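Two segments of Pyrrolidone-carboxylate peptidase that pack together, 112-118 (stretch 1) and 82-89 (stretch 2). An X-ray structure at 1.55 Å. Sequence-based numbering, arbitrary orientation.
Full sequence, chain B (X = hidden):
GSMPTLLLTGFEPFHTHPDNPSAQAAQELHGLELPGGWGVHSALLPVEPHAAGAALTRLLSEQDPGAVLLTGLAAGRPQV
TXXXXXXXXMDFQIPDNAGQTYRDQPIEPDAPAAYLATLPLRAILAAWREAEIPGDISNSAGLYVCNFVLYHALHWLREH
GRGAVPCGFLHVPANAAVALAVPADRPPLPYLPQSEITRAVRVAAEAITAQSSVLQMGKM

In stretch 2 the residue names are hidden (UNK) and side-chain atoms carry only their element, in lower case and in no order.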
ATOM      1  N   PRO B 112     -13.370  27.674  15.533  1.00 17.78           N
ATOM      2  CA  PRO B 112     -12.556  26.564  16.059  1.00 17.41           C
ATOM      3  C   PRO B 112     -11.638  25.952  15.013  1.00 16.62           C
ATOM      4  O   PRO B 112     -11.944  25.907  13.816  1.00 16.07           O
ATOM      5  CB  PRO B 112     -13.601  25.534  16.525  1.00 17.50           C
ATOM      6  CG  PRO B 112     -14.830  26.423  16.896  1.00 18.89           C
ATOM      7  CD  PRO B 112     -14.815  27.453  15.799  1.00 19.64           C
ATOM      8  N   ALA B 113     -10.523  25.396  15.503  1.00 12.51           N
ATOM      9  CA  ALA B 113      -9.616  24.661  14.627  1.00 13.33           C
ATOM     10  C   ALA B 113     -10.285  23.471  13.958  1.00 14.24           C
ATOM     11  O   ALA B 113      -9.883  23.065  12.852  1.00 13.75           O
ATOM     12  CB  ALA B 113      -8.403  24.189  15.432  1.00 14.99           C
ATOM     13  N   ALA B 114     -11.277  22.865  14.619  1.00 11.71           N
ATOM     14  CA  ALA B 114     -11.945  21.701  14.081  1.00  9.59           C
ATOM     15  C   ALA B 114     -13.317  21.550  14.728  1.00 11.34           C
ATOM     16  O   ALA B 114     -13.603  22.135  15.777  1.00 12.14           O
ATOM     17  CB  ALA B 114     -11.122  20.440  14.329  1.00 12.07           C
ATOM     18  N   TYR B 115     -14.157  20.716  14.085  1.00 10.73           N
ATOM     19  CA  TYR B 115     -15.404  20.228  14.671  1.00 10.35           C
ATOM     20  C   TYR B 115     -15.424  18.706  14.615  1.00 11.24           C
ATOM     21  O   TYR B 115     -15.122  18.124  13.568  1.00 11.65           O
ATOM     22  CB  TYR B 115     -16.632  20.792  13.905  1.00  9.76           C
ATOM     23  CG  TYR B 115     -16.936  22.216  14.197  1.00 11.13           C
ATOM     24  CD1 TYR B 115     -16.363  23.275  13.453  1.00 11.20           C
ATOM     25  CD2 TYR B 115     -17.835  22.555  15.206  1.00 14.07           C
ATOM     26  CE1 TYR B 115     -16.680  24.596  13.715  1.00 13.48           C
ATOM     27  CE2 TYR B 115     -18.163  23.878  15.475  1.00 13.60           C
ATOM     28  CZ  TYR B 115     -17.579  24.906  14.732  1.00 15.50           C
ATOM     29  OH  TYR B 115     -17.922  26.190  15.024  1.00 17.25           O
ATOM     30  N   LEU B 116     -15.756  18.053  15.728  1.00 11.73           N
ATOM     31  CA  LEU B 116     -16.025  16.614  15.668  1.00 11.04           C
ATOM     32  C   LEU B 116     -17.381  16.350  15.016  1.00 10.03           C
ATOM     33  O   LEU B 116     -18.382  17.016  15.312  1.00 13.48           O
ATOM     34  CB  LEU B 116     -15.967  15.999  17.074  1.00 10.95           C
ATOM     35  CG  LEU B 116     -14.643  16.171  17.818  1.00 13.95           C
ATOM     36  CD1 LEU B 116     -14.806  15.497  19.191  1.00 17.13           C
ATOM     37  CD2 LEU B 116     -13.556  15.528  16.977  1.00 14.99           C
ATOM     38  N   ALA B 117     -17.422  15.324  14.161  1.00  9.81           N
ATOM     39  CA  ALA B 117     -18.706  14.880  13.624  1.00  9.87           C
ATOM     40  C   ALA B 117     -19.618  14.456  14.766  1.00 11.93           C
ATOM     41  O   ALA B 117     -19.161  13.918  15.791  1.00 12.19           O
ATOM     42  CB  ALA B 117     -18.477  13.695  12.677  1.00  9.91           C
ATOM     43  N   THR B 118     -20.929  14.670  14.580  1.00 10.75           N
ATOM     44  CA  THR B 118     -21.917  14.373  15.625  1.00 11.60           C
ATOM     45  C   THR B 118     -22.857  13.231  15.228  1.00 11.50           C
ATOM     46  O   THR B 118     -23.906  13.042  15.870  1.00 12.83           O
ATOM     47  CB  THR B 118     -22.714  15.633  15.955  1.00 13.73           C
ATOM     48  OG1 THR B 118     -23.258  16.158  14.736  1.00 13.59           O
ATOM     49  CG2 THR B 118     -21.804  16.705  16.597  1.00 13.84           C
ATOM     50  N   UNK B  82     -16.242   6.550   7.980  1.00  9.24           N
ATOM     51  CA  UNK B  82     -16.921   7.683   8.620  1.00  7.90           C
ATOM     52  C   UNK B  82     -15.865   8.639   9.161  1.00 10.14           C
ATOM     53  O   UNK B  82     -14.976   8.216   9.927  1.00 10.77           O
ATOM     54  c   UNK B  82     -19.448   5.705  10.765  1.00 15.18           C
ATOM     55  c   UNK B  82     -19.994   6.958   8.626  1.00 13.21           C
ATOM     56  c   UNK B  82     -18.905   6.243   9.443  1.00 13.02           C
ATOM     57  c   UNK B  82     -17.805   7.208   9.778  1.00 10.22           C
ATOM     58  N   UNK B  83     -15.959   9.936   8.790  1.00  9.80           N
ATOM     59  CA  UNK B  83     -14.977  10.930   9.227  1.00  9.69           C
ATOM     60  C   UNK B  83     -15.250  11.375  10.648  1.00 10.20           C
ATOM     61  O   UNK B  83     -16.364  11.816  10.982  1.00 12.20           O
ATOM     62  c   UNK B  83     -13.166  11.178   6.767  1.00 10.36           C
ATOM     63  o   UNK B  83     -12.351  11.282   7.732  1.00 10.29           O
ATOM     64  o   UNK B  83     -12.904  10.542   5.698  1.00 10.86           O
ATOM     65  c   UNK B  83     -14.558  11.777   6.876  1.00 11.15           C
ATOM     66  c   UNK B  83     -14.985  12.156   8.289  1.00 10.51           C
ATOM     67  N   UNK B  84     -14.225  11.289  11.504  1.00  8.24           N
ATOM     68  CA  UNK B  84     -14.405  11.733  12.876  1.00  9.55           C
ATOM     69  C   UNK B  84     -14.382  13.233  13.008  1.00 11.27           C
ATOM     70  O   UNK B  84     -15.000  13.765  13.936  1.00 10.15           O
ATOM     71  c   UNK B  84     -13.320  11.106  13.766  1.00  9.76           C
ATOM     72  n   UNK B  84     -12.557   7.211  16.787  1.00 12.51           N
ATOM     73  c   UNK B  84     -13.583  11.370  15.266  1.00 10.27           C
ATOM     74  c   UNK B  84     -12.444  10.847  16.179  1.00  9.31           C
ATOM     75  n   UNK B  84     -13.777   8.916  17.794  1.00 13.54           N
ATOM     76  n   UNK B  84     -12.267   9.394  16.089  1.00  9.04           N
ATOM     77  c   UNK B  84     -12.869   8.511  16.887  1.00 12.38           C
ATOM     78  N   UNK B  85     -13.618  13.926  12.161  1.00 10.33           N
ATOM     79  CA  UNK B  85     -13.294  15.333  12.427  1.00  9.68           C
ATOM     80  C   UNK B  85     -13.166  16.104  11.118  1.00 11.30           C
ATOM     81  O   UNK B  85     -12.556  15.643  10.145  1.00 11.68           O
ATOM     82  c   UNK B  85     -10.850  14.773  12.622  1.00 12.04           C
ATOM     83  c   UNK B  85     -12.034  15.430  13.314  1.00 11.37           C
ATOM     84  c   UNK B  85     -11.752  16.870  13.699  1.00 13.57           C
ATOM     85  N   UNK B  86     -13.750  17.300  11.115  1.00 11.53           N
ATOM     86  CA  UNK B  86     -13.546  18.263  10.038  1.00 12.72           C
ATOM     87  C   UNK B  86     -12.616  19.356  10.537  1.00 10.22           C
ATOM     88  O   UNK B  86     -12.865  19.967  11.568  1.00 11.17           O
ATOM     89  N   UNK B  87     -11.536  19.604   9.786  1.00 11.40           N
ATOM     90  CA  UNK B  87     -10.491  20.543  10.196  1.00 12.87           C
ATOM     91  C   UNK B  87     -10.643  21.853   9.426  1.00 12.87           C
ATOM     92  O   UNK B  87     -10.953  21.852   8.228  1.00 12.50           O
ATOM     93  c   UNK B  87      -7.989  20.924  10.211  1.00 12.61           C
ATOM     94  c   UNK B  87      -9.105  19.918   9.954  1.00 11.69           C
ATOM     95  c   UNK B  87      -8.914  18.670  10.823  1.00 13.12           C
ATOM     96  N   UNK B  88     -10.446  22.968  10.124  1.00 11.91           N
ATOM     97  CA  UNK B  88     -10.696  24.304   9.562  1.00 12.16           C
ATOM     98  C   UNK B  88      -9.581  24.819   8.667  1.00 12.61           C
ATOM     99  O   UNK B  88      -9.164  25.979   8.794  1.00 15.40           O
ATOM    100  N   UNK B  89      -9.081  23.979   7.778  1.00 13.21           N
ATOM    101  CA  UNK B  89      -8.004  24.354   6.864  1.00 12.06           C
ATOM    102  C   UNK B  89      -8.318  23.821   5.466  1.00 11.57           C
ATOM    103  O   UNK B  89      -8.820  22.697   5.312  1.00 11.90           O
ATOM    104  c   UNK B  89      -6.621  23.833   7.327  1.00 14.26           C
ATOM    105  c   UNK B  89      -6.256  24.365   8.733  1.00 12.32           C
ATOM    106  c   UNK B  89      -5.525  24.209   6.331  1.00 15.89           C
TER
HETATM  107  O   HOH W   1     -16.664  12.549  15.939  1.00 13.76           O

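Position 82 carries four side-chain carbons, forked at the second, with no nitrogen or oxygen. Its CB points toward stretch 1, yet the side chain stays out of contact with it. A four-carbon chain forked there is leucine, Leu-82, buried but not part of this contact.

At position 83 three carbons run in line and the third bears two oxygens: a carboxylate at the end of a two-methylene arm, hence Glu-83. Its end leads away from stretch 1, and both oxygens are hydrogen-bonded elsewhere in the structure. What it offers here is backbone, its O lying 3.3 Å from CB of Ala-117.

Position 84 has three carbons, a nitrogen, then a carbon holding two more nitrogens. That guanidinium makes it Arg-84. The CB points away from stretch 1 and the nitrogens are satisfied elsewhere, although CG still comes within 4.5 Å of Leu-116 CD2. The backbone does more: N of Ala-117 donates to Arg-84 O at 2.9 Å, and a water donates both to that oxygen and to Ala-117 O, bridging the two stretches.

At position 85 one carbon carries two others, three in all, the beta-branched pattern of valine. Val-85 pairs with Leu-116 without hydrogen bonds between them, and its side chain shares a sheet face with Leu-116 and Ala-114. CG2 lies 3.7 Å from Ala-114 CB, while CB lies 4.0 Å from Leu-116 CD2.

Position 86 has no side-chain atoms, so it is glycine. Gly-86 faces Tyr-115 in a hydrogen-bonded pair: its N donates to Tyr-115 O and its O accepts from Tyr-115 N, each at 2.9 Å.

Position 87 again shows one carbon bearing two, and is Val-87. It pairs with Ala-114, CA to CA 4.3 Å, and its CA is 4.2 Å from Ala-114 CB.

Position 88 is bare beyond CA: Gly-88. Its N donates to Ala-113 O at 2.8 Å. An ideal CB here would sit only 3.3 Å from that same Ala-113 O, a tight fit that the glycine avoids.

Position 89, a third three-carbon fork, is Val-89. It makes no contact with stretch 1; its N gives a weak bond to Val-87 O, 2.9 Å away.

The rule is an antiparallel backbone ladder, its strands at 168°. Four nearly straight N-H···O bonds set the register, and CA-H···O contacts from Ala-114, Val-85 and Leu-116 fill the spaces between. Apolar packing is modest: Val-85 touches both Ala-114 and Leu-116 on their common face, while the charged side chains of Glu-83 and Arg-84 spend their polar atoms elsewhere.

Stretch 2 (82-89) LERVGVGV
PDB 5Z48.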